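Local coordinates for Sec-alkylsulfatase (Pseudomonas sp. dsm 6611, PDB 4AXH), which hydrolyses (R)-secondary-alkyl sulfates, as a zinc-dependent homodimer, to (S)-alcohols and sulfate with strict inversion of configuration, at the interface of chains A and B. Residues are numbered along the deposited sequence; one frame, centred on the assembly and turned at random. Chains: chain A/B, Sec-alkylsulfatase.

The interface of chains A and B. Residues chain A 394, 421, 425, 478, 517; chain B 434, 442-445.
B:Asp443, B:Pro444 and B:Phe445 run as a largely extended stretch across A:Arg478, A:Arg425 and A:His394, which chain A offers from three separate helices, 477-490, 420-431 and 393-400. B:Asp443 sits at the middle of this patch of the homodimer interface. A:Arg425 NH2 donates a nearly straight hydrogen bond to its OD1 at 2.8 Å, which is also a salt bridge, in the guanidinium plane but on the anti side of the carboxylate, 30° out of its plane. With CG anti to its backbone N (chi1 -165°), the same carboxylate lays OD2 over one face of the A:Arg478 guanidinium, in a second, longer salt bridge to NH1, and the B:Phe445 ring covers the opposite face. Ring and guanidinium are almost parallel, 8° apart, with A:Arg478 NE 3.8 Å from the ring centroid in a cation-pi stack. Between these two layers, A:Arg478 NH2 also makes weak hydrogen bonds to the carbonyls B:Asp443 O and B:Pro444 O, which should help to fix the plane's rotation. B:Leu442 presses CG and CD2 onto one face of the A:Trp517 indole, while A:Trp517 CH2, on its six-membered ring, meets B:Asp443 CB at 3.5 Å. Next to B:Asp443 along the chain, B:Pro444 CB rides over the A:His394 imidazole, 3.8 Å from its centroid. A water bridges the two carbonyl oxygens, 2.9 Å from B:Pro444 O and 3.1 Å from A:His394 O.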
ATOM      1  N   HIS A 394      -8.809   4.979  11.923  1.00 39.54           N
ATOM      2  CA  HIS A 394      -8.915   4.762  13.370  1.00 38.30           C
ATOM      3  C   HIS A 394     -10.324   4.600  13.847  1.00 39.58           C
ATOM      4  O   HIS A 394     -10.551   3.881  14.826  1.00 37.58           O
ATOM      5  CB  HIS A 394      -8.185   5.842  14.152  1.00 39.54           C
ATOM      6  CG  HIS A 394      -6.751   5.917  13.789  1.00 43.66           C
ATOM      7  ND1 HIS A 394      -5.916   4.842  13.977  1.00 46.31           N
ATOM      8  CD2 HIS A 394      -6.054   6.930  13.232  1.00 46.64           C
ATOM      9  CE1 HIS A 394      -4.740   5.225  13.503  1.00 46.73           C
ATOM     10  NE2 HIS A 394      -4.773   6.482  13.066  1.00 46.92           N
ATOM     11  N   SER A 421      -7.502  -4.634  14.522  1.00 32.10           N
ATOM     12  CA  SER A 421      -7.391  -3.171  14.445  1.00 32.76           C
ATOM     13  C   SER A 421      -6.364  -2.748  13.361  1.00 36.68           C
ATOM     14  O   SER A 421      -6.710  -1.987  12.454  1.00 35.51           O
ATOM     15  CB  SER A 421      -7.001  -2.618  15.809  1.00 37.28           C
ATOM     16  OG  SER A 421      -5.787  -3.209  16.248  1.00 50.04           O
ATOM     17  N   ARG A 425      -7.025  -0.958   9.625  1.00 32.68           N
ATOM     18  CA  ARG A 425      -6.279   0.267   9.326  1.00 31.62           C
ATOM     19  C   ARG A 425      -5.485   0.046   8.041  1.00 33.41           C
ATOM     20  O   ARG A 425      -5.544   0.893   7.165  1.00 33.13           O
ATOM     21  CB  ARG A 425      -5.402   0.696  10.541  1.00 31.25           C
ATOM     22  CG  ARG A 425      -6.264   1.200  11.722  1.00 32.49           C
ATOM     23  CD  ARG A 425      -5.540   1.865  12.879  1.00 21.82           C
ATOM     24  NE  ARG A 425      -5.142   0.908  13.896  1.00 28.85           N
ATOM     25  CZ  ARG A 425      -5.503   0.945  15.172  1.00 42.07           C
ATOM     26  NH1 ARG A 425      -6.240   1.945  15.633  1.00 34.97           N
ATOM     27  NH2 ARG A 425      -5.105   0.003  16.002  1.00 34.66           N
ATOM     28  N   ARG A 478      -3.798   3.328  27.913  1.00 49.87           N
ATOM     29  CA  ARG A 478      -3.818   3.732  26.522  1.00 50.08           C
ATOM     30  C   ARG A 478      -3.625   5.239  26.424  1.00 57.00           C
ATOM     31  O   ARG A 478      -2.805   5.704  25.625  1.00 56.51           O
ATOM     32  CB  ARG A 478      -5.141   3.281  25.879  1.00 48.08           C
ATOM     33  CG  ARG A 478      -4.962   2.868  24.440  1.00 54.16           C
ATOM     34  CD  ARG A 478      -6.273   2.488  23.849  1.00 55.16           C
ATOM     35  NE  ARG A 478      -6.411   3.020  22.495  1.00 61.05           N
ATOM     36  CZ  ARG A 478      -7.479   2.814  21.746  1.00 70.20           C
ATOM     37  NH1 ARG A 478      -8.489   2.090  22.211  1.00 45.25           N
ATOM     38  NH2 ARG A 478      -7.546   3.320  20.519  1.00 64.72           N
ATOM     39  N   TRP A 517       2.020  -7.621  19.652  1.00 32.60           N
ATOM     40  CA  TRP A 517       1.769  -6.403  20.433  1.00 31.00           C
ATOM     41  C   TRP A 517       2.434  -6.542  21.782  1.00 36.55           C
ATOM     42  O   TRP A 517       3.000  -5.573  22.271  1.00 37.07           O
ATOM     43  CB  TRP A 517       0.272  -6.149  20.585  1.00 29.07           C
ATOM     44  CG  TRP A 517      -0.407  -5.563  19.362  1.00 28.83           C
ATOM     45  CD1 TRP A 517      -0.207  -5.915  18.055  1.00 31.24           C
ATOM     46  CD2 TRP A 517      -1.507  -4.623  19.362  1.00 27.60           C
ATOM     47  NE1 TRP A 517      -1.032  -5.173  17.235  1.00 30.21           N
ATOM     48  CE2 TRP A 517      -1.854  -4.388  18.011  1.00 31.39           C
ATOM     49  CE3 TRP A 517      -2.182  -3.908  20.372  1.00 27.21           C
ATOM     50  CZ2 TRP A 517      -2.823  -3.442  17.644  1.00 29.89           C
ATOM     51  CZ3 TRP A 517      -3.153  -3.006  20.009  1.00 27.61           C
ATOM     52  CH2 TRP A 517      -3.461  -2.771  18.658  1.00 28.29           C
TER
ATOM     53  N   PHE B 434       1.558   2.927   7.642  1.00 35.85           N
ATOM     54  CA  PHE B 434       1.067   3.976   8.519  1.00 35.14           C
ATOM     55  C   PHE B 434       1.716   3.988   9.895  1.00 43.01           C
ATOM     56  O   PHE B 434       1.769   5.056  10.523  1.00 44.01           O
ATOM     57  CB  PHE B 434      -0.482   3.895   8.671  1.00 35.67           C
ATOM     58  CG  PHE B 434      -0.993   2.795   9.571  1.00 34.16           C
ATOM     59  CD1 PHE B 434      -1.220   1.515   9.074  1.00 32.53           C
ATOM     60  CD2 PHE B 434      -1.186   3.021  10.929  1.00 35.13           C
ATOM     61  CE1 PHE B 434      -1.599   0.482   9.922  1.00 34.09           C
ATOM     62  CE2 PHE B 434      -1.584   1.987  11.776  1.00 34.09           C
ATOM     63  CZ  PHE B 434      -1.792   0.727  11.266  1.00 32.06           C
ATOM     64  N   LEU B 442       0.672   2.313  18.425  1.00 39.10           N
ATOM     65  CA  LEU B 442       0.229   1.002  17.989  1.00 37.30           C
ATOM     66  C   LEU B 442      -1.285   0.907  17.847  1.00 41.79           C
ATOM     67  O   LEU B 442      -1.760   0.325  16.880  1.00 41.61           O
ATOM     68  CB  LEU B 442       0.777  -0.075  18.916  1.00 36.93           C
ATOM     69  CG  LEU B 442       0.678  -1.558  18.484  1.00 40.09           C
ATOM     70  CD1 LEU B 442       1.180  -1.804  17.056  1.00 37.23           C
ATOM     71  CD2 LEU B 442       1.387  -2.427  19.477  1.00 41.52           C
ATOM     72  N   ASP B 443      -2.034   1.492  18.795  1.00 38.71           N
ATOM     73  CA  ASP B 443      -3.493   1.507  18.781  1.00 37.85           C
ATOM     74  C   ASP B 443      -4.037   2.939  19.033  1.00 42.21           C
ATOM     75  O   ASP B 443      -4.489   3.250  20.146  1.00 42.00           O
ATOM     76  CB  ASP B 443      -4.025   0.522  19.826  1.00 39.21           C
ATOM     77  CG  ASP B 443      -5.491   0.190  19.674  1.00 43.77           C
ATOM     78  OD1 ASP B 443      -6.042   0.410  18.560  1.00 44.58           O
ATOM     79  OD2 ASP B 443      -6.086  -0.299  20.655  1.00 46.54           O
ATOM     80  N   PRO B 444      -3.999   3.831  18.020  1.00 38.47           N
ATOM     81  CA  PRO B 444      -4.432   5.208  18.242  1.00 38.48           C
ATOM     82  C   PRO B 444      -5.910   5.348  18.483  1.00 45.69           C
ATOM     83  O   PRO B 444      -6.680   4.524  18.006  1.00 46.21           O
ATOM     84  CB  PRO B 444      -4.008   5.921  16.944  1.00 40.12           C
ATOM     85  CG  PRO B 444      -2.938   5.084  16.374  1.00 44.51           C
ATOM     86  CD  PRO B 444      -3.430   3.693  16.667  1.00 40.68           C
ATOM     87  N   PHE B 445      -6.291   6.396  19.238  1.00 44.22           N
ATOM     88  CA  PHE B 445      -7.677   6.729  19.541  1.00 44.13           C
ATOM     89  C   PHE B 445      -8.329   7.377  18.307  1.00 49.23           C
ATOM     90  O   PHE B 445      -7.670   8.155  17.589  1.00 47.50           O
ATOM     91  CB  PHE B 445      -7.777   7.691  20.741  1.00 45.42           C
ATOM     92  CG  PHE B 445      -7.726   7.058  22.113  1.00 45.19           C
ATOM     93  CD1 PHE B 445      -8.843   6.436  22.652  1.00 45.87           C
ATOM     94  CD2 PHE B 445      -6.561   7.095  22.870  1.00 47.42           C
ATOM     95  CE1 PHE B 445      -8.796   5.853  23.934  1.00 48.44           C
ATOM     96  CE2 PHE B 445      -6.511   6.508  24.145  1.00 47.97           C
ATOM     97  CZ  PHE B 445      -7.643   5.927  24.687  1.00 46.46           C
TER
HETATM   98  O   HOH W   1      -8.972   2.815  17.291  1.00 43.38           O